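Local atomic coordinates of sensory transduction histidine kinase, putative (Borrelia burgdorferi, PDB entry 5BWJ), a protein that probably autophosphorylates on histidine as a membrane-bound hybrid kinase, of which this chain is the periplasmic sensor domain with a Venus flytrap fold. Residues A137-S140 against Q141-V144; Y156-C159 against K160-H163. All coordinates share one frame; numbering follows the deposited sequence.

Contact 1: A137-S140 against Q141-V144; sequences ADNS and QELV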
loop_
_atom_site.group_PDB
_atom_site.type_symbol
_atom_site.label_atom_id
_atom_site.label_comp_id
_atom_site.label_asym_id
_atom_site.label_seq_id
_atom_site.Cartn_x
_atom_site.Cartn_y
_atom_site.Cartn_z
ATOM N N ALA B 137 14.031 -15.052 -9.151
ATOM C CA ALA B 137 14.904 -14.097 -8.479
ATOM C C ALA B 137 14.926 -14.381 -6.982
ATOM O O ALA B 137 13.966 -14.921 -6.432
ATOM C CB ALA B 137 14.445 -12.672 -8.745
ATOM N N ASP B 138 16.023 -14.018 -6.326
ATOM C CA ASP B 138 16.175 -14.265 -4.897
ATOM C C ASP B 138 15.514 -13.169 -4.068
ATOM O O ASP B 138 15.125 -13.400 -2.925
ATOM C CB ASP B 138 17.657 -14.373 -4.521
ATOM C CG ASP B 138 18.328 -15.595 -5.120
ATOM O OD1 ASP B 138 17.629 -16.600 -5.371
ATOM O OD2 ASP B 138 19.559 -15.553 -5.331
ATOM N N ASN B 139 15.393 -11.978 -4.647
ATOM C CA ASN B 139 14.820 -10.837 -3.938
ATOM C C ASN B 139 14.323 -9.756 -4.892
ATOM O O ASN B 139 14.573 -9.816 -6.096
ATOM C CB ASN B 139 15.850 -10.243 -2.977
ATOM C CG ASN B 139 17.143 -9.863 -3.669
ATOM O OD1 ASN B 139 17.173 -8.956 -4.500
ATOM N ND2 ASN B 139 18.223 -10.550 -3.320
ATOM N N SER B 140 13.626 -8.766 -4.343
ATOM C CA SER B 140 13.023 -7.707 -5.147
ATOM C C SER B 140 14.062 -6.939 -5.957
ATOM O O SER B 140 13.847 -6.645 -7.132
ATOM C CB SER B 140 12.246 -6.733 -4.255
ATOM O OG SER B 140 11.145 -7.374 -3.637
ATOM N N GLN B 141 15.184 -6.613 -5.325
ATOM C CA GLN B 141 16.241 -5.858 -5.988
ATOM C C GLN B 141 16.765 -6.600 -7.212
ATOM O O GLN B 141 16.908 -6.019 -8.289
ATOM C CB GLN B 141 17.380 -5.580 -5.010
ATOM C CG GLN B 141 18.527 -4.786 -5.592
ATOM C CD GLN B 141 19.458 -4.271 -4.516
ATOM O OE1 GLN B 141 19.052 -3.492 -3.654
ATOM N NE2 GLN B 141 20.708 -4.719 -4.548
ATOM N N GLU B 142 17.050 -7.887 -7.044
ATOM C CA GLU B 142 17.513 -8.711 -8.153
ATOM C C GLU B 142 16.443 -8.798 -9.234
ATOM O O GLU B 142 16.747 -8.756 -10.427
ATOM C CB GLU B 142 17.880 -10.111 -7.663
ATOM C CG GLU B 142 18.252 -11.086 -8.773
ATOM C CD GLU B 142 18.554 -12.474 -8.247
ATOM O OE1 GLU B 142 18.909 -12.595 -7.056
ATOM O OE2 GLU B 142 18.428 -13.446 -9.023
ATOM N N LEU B 143 15.191 -8.921 -8.807
ATOM C CA LEU B 143 14.077 -9.090 -9.730
ATOM C C LEU B 143 13.914 -7.880 -10.638
ATOM O O LEU B 143 13.804 -8.018 -11.857
ATOM C CB LEU B 143 12.776 -9.338 -8.960
ATOM C CG LEU B 143 11.508 -9.430 -9.814
ATOM C CD1 LEU B 143 11.625 -10.549 -10.841
ATOM C CD2 LEU B 143 10.285 -9.638 -8.936
ATOM N N VAL B 144 13.893 -6.695 -10.041
ATOM C CA VAL B 144 13.687 -5.473 -10.805
ATOM C C VAL B 144 14.898 -5.191 -11.694
ATOM O O VAL B 144 14.758 -4.631 -12.783
ATOM C CB VAL B 144 13.421 -4.275 -9.878
ATOM C CG1 VAL B 144 13.224 -3.009 -10.685
ATOM C CG2 VAL B 144 12.186 -4.532 -9.029
#
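The side-chain amide of N139 turns OD1 to the backbone N of E142, with E142 CB 3.4 Å from the same OD1, whereas the E142 carboxylate lies away beside A137 and D138, its plane 83° from that of the D138 carboxylate. E142 N is 2.8 Å from N139 OD1 in a nearly straight hydrogen bond, although the donor is tilted 25° from the amide's carbonyl plane. N139 CG sits between its own backbone N and carbonyl carbon (chi1 55°), which brings OD1 forward to the N-H of E142; the far corner, ND2, bonds to N54, so both ends of the amide are held. E142 OE1 takes a weak hydrogen bond from D138 N at 3.3 Å, and E142 OE2 lies 3.6 Å from A137 CA. This places E142 OE1 3.5 Å from D138 OD2, a like-charge approach that may raise the proton affinity of either acid. A137 CB packs on L143 CB at 3.7 Å. Backbone bonds from L143 N to N139 O (2.9 Å) and from V144 N to S140 O continue the turn. With N139 as N-cap, the arrangement is a classic helix start, here joining strand 134-137 to helix 140-148 in a lobe of the flytrap fold.

Contact 2: Y156-C159 against K160-H163; sequences YGDC and KTLH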
loop_
_atom_site.group_PDB
_atom_site.type_symbol
_atom_site.label_atom_id
_atom_site.label_comp_id
_atom_site.label_asym_id
_atom_site.label_seq_id
_atom_site.Cartn_x
_atom_site.Cartn_y
_atom_site.Cartn_z
ATOM N N TYR B 156 6.536 -10.111 -11.755
ATOM C CA TYR B 156 5.277 -10.338 -11.063
ATOM C C TYR B 156 5.493 -10.325 -9.554
ATOM O O TYR B 156 6.305 -11.086 -9.035
ATOM C CB TYR B 156 4.677 -11.671 -11.512
ATOM C CG TYR B 156 3.249 -11.899 -11.086
ATOM C CD1 TYR B 156 2.228 -11.076 -11.542
ATOM C CD2 TYR B 156 2.915 -12.951 -10.244
ATOM C CE1 TYR B 156 0.916 -11.286 -11.161
ATOM C CE2 TYR B 156 1.604 -13.170 -9.858
ATOM C CZ TYR B 156 0.611 -12.334 -10.320
ATOM O OH TYR B 156 -0.693 -12.545 -9.939
ATOM N N GLY B 157 4.774 -9.455 -8.852
ATOM C CA GLY B 157 4.926 -9.357 -7.413
ATOM C C GLY B 157 4.211 -8.182 -6.773
ATOM O O GLY B 157 3.198 -7.695 -7.278
ATOM N N ASP B 158 4.762 -7.731 -5.649
ATOM C CA ASP B 158 4.141 -6.702 -4.823
ATOM C C ASP B 158 3.980 -5.378 -5.568
ATOM O O ASP B 158 4.935 -4.866 -6.150
ATOM C CB ASP B 158 4.971 -6.488 -3.556
ATOM C CG ASP B 158 4.311 -5.536 -2.582
ATOM O OD1 ASP B 158 4.570 -4.319 -2.674
ATOM O OD2 ASP B 158 3.532 -6.006 -1.727
ATOM N N CYS B 159 2.770 -4.825 -5.523
ATOM C CA CYS B 159 2.440 -3.618 -6.283
ATOM C C CYS B 159 3.246 -2.403 -5.839
ATOM O O CYS B 159 3.695 -1.615 -6.671
ATOM C CB CYS B 159 0.944 -3.300 -6.167
ATOM S SG CYS B 159 0.348 -2.998 -4.478
ATOM N N LYS B 160 3.422 -2.249 -4.531
ATOM C CA LYS B 160 4.091 -1.069 -3.991
ATOM C C LYS B 160 5.613 -1.202 -3.992
ATOM O O LYS B 160 6.319 -0.263 -4.356
ATOM C CB LYS B 160 3.596 -0.787 -2.569
ATOM C CG LYS B 160 2.163 -0.280 -2.508
ATOM C CD LYS B 160 1.680 -0.103 -1.077
ATOM C CE LYS B 160 0.222 0.333 -1.040
ATOM N NZ LYS B 160 -0.321 0.366 0.346
ATOM N N THR B 161 6.117 -2.366 -3.594
ATOM C CA THR B 161 7.553 -2.535 -3.370
ATOM C C THR B 161 8.356 -2.595 -4.667
ATOM O O THR B 161 9.373 -1.911 -4.804
ATOM C CB THR B 161 7.847 -3.810 -2.554
ATOM O OG1 THR B 161 7.127 -3.764 -1.318
ATOM C CG2 THR B 161 9.344 -3.931 -2.256
ATOM N N LEU B 162 7.916 -3.423 -5.609
ATOM C CA LEU B 162 8.633 -3.562 -6.871
ATOM C C LEU B 162 8.623 -2.242 -7.625
ATOM O O LEU B 162 9.613 -1.861 -8.256
ATOM C CB LEU B 162 8.016 -4.666 -7.729
ATOM C CG LEU B 162 8.060 -6.079 -7.145
ATOM C CD1 LEU B 162 7.504 -7.069 -8.150
ATOM C CD2 LEU B 162 9.477 -6.472 -6.730
ATOM N N HIS B 163 7.500 -1.542 -7.539
ATOM C CA HIS B 163 7.349 -0.258 -8.199
ATOM C C HIS B 163 8.244 0.798 -7.560
ATOM O O HIS B 163 8.855 1.608 -8.257
ATOM C CB HIS B 163 5.894 0.195 -8.149
ATOM C CG HIS B 163 5.629 1.433 -8.941
ATOM N ND1 HIS B 163 5.259 1.398 -10.267
ATOM C CD2 HIS B 163 5.704 2.741 -8.603
ATOM C CE1 HIS B 163 5.106 2.633 -10.710
ATOM N NE2 HIS B 163 5.371 3.466 -9.720
#
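D158 OD1 is gripped by three donors of the turn that leads into helix 161-169: T161 N at 2.7 Å, T161 OG1 at 2.9 Å, and K160 N in a weaker, strongly bent bond. This is an aspartate cap at the helix N-terminus, placed where strand 154-156 gives way to helix 161-169 in the Venus flytrap fold. The two stronger donors reach the oxygen from different directions. T161 N uses the anti lone pair, with an N-H...O angle of 161°, whereas the threonine hydroxyl comes from above the carboxylate, 69° out of its plane. D158 CG is anti to the backbone N (chi1 -174°), a setting that carries OD1 forward over the turn, while OD2 is held by S88. Carboxylate rotation is therefore restrained at both oxygens, and the two backbone N-H groups of the turn would probably stabilise its negative charge. T161 OG1 also bonds to F17 N, tying the cap to a neighbouring loop. L162 N makes a weak bond to D158 O at 3.4 Å, and the leucine side chain reaches back along the corner. C159 SG lies 3.8 Å from K160 CG. K160 O accepts a hydrogen bond from K160 NZ of the second subunit, and the H163 ring meets F17 and Y164 of that subunit. Within the corner itself, L162 CD1 rests 3.5 Å from G157 CA.

How the contacts relate
Contacts 1 and 2 follow one another along the chain as two strand-to-helix junctions, each with an acidic or amide side chain capping the helix, and their centres lie about 11 Å apart. They touch mainly through L162: its CD1 is 3.9 Å from L143 CD2 and its CD2 3.6 Å from S140 OG, so L162 joins the two junctions through apolar packing and its approach to S140 OG. Contact 1 lies away from the annotated sites. Contact 2 is nearer: the T161 side chain is about 12 Å from that of E29, which binds magnesium in this protein though not in this chain. The H163 side chain is about 11 Å from a bound magnesium ion and about 3 Å from a nitrate, probably from the crystallisation liquor.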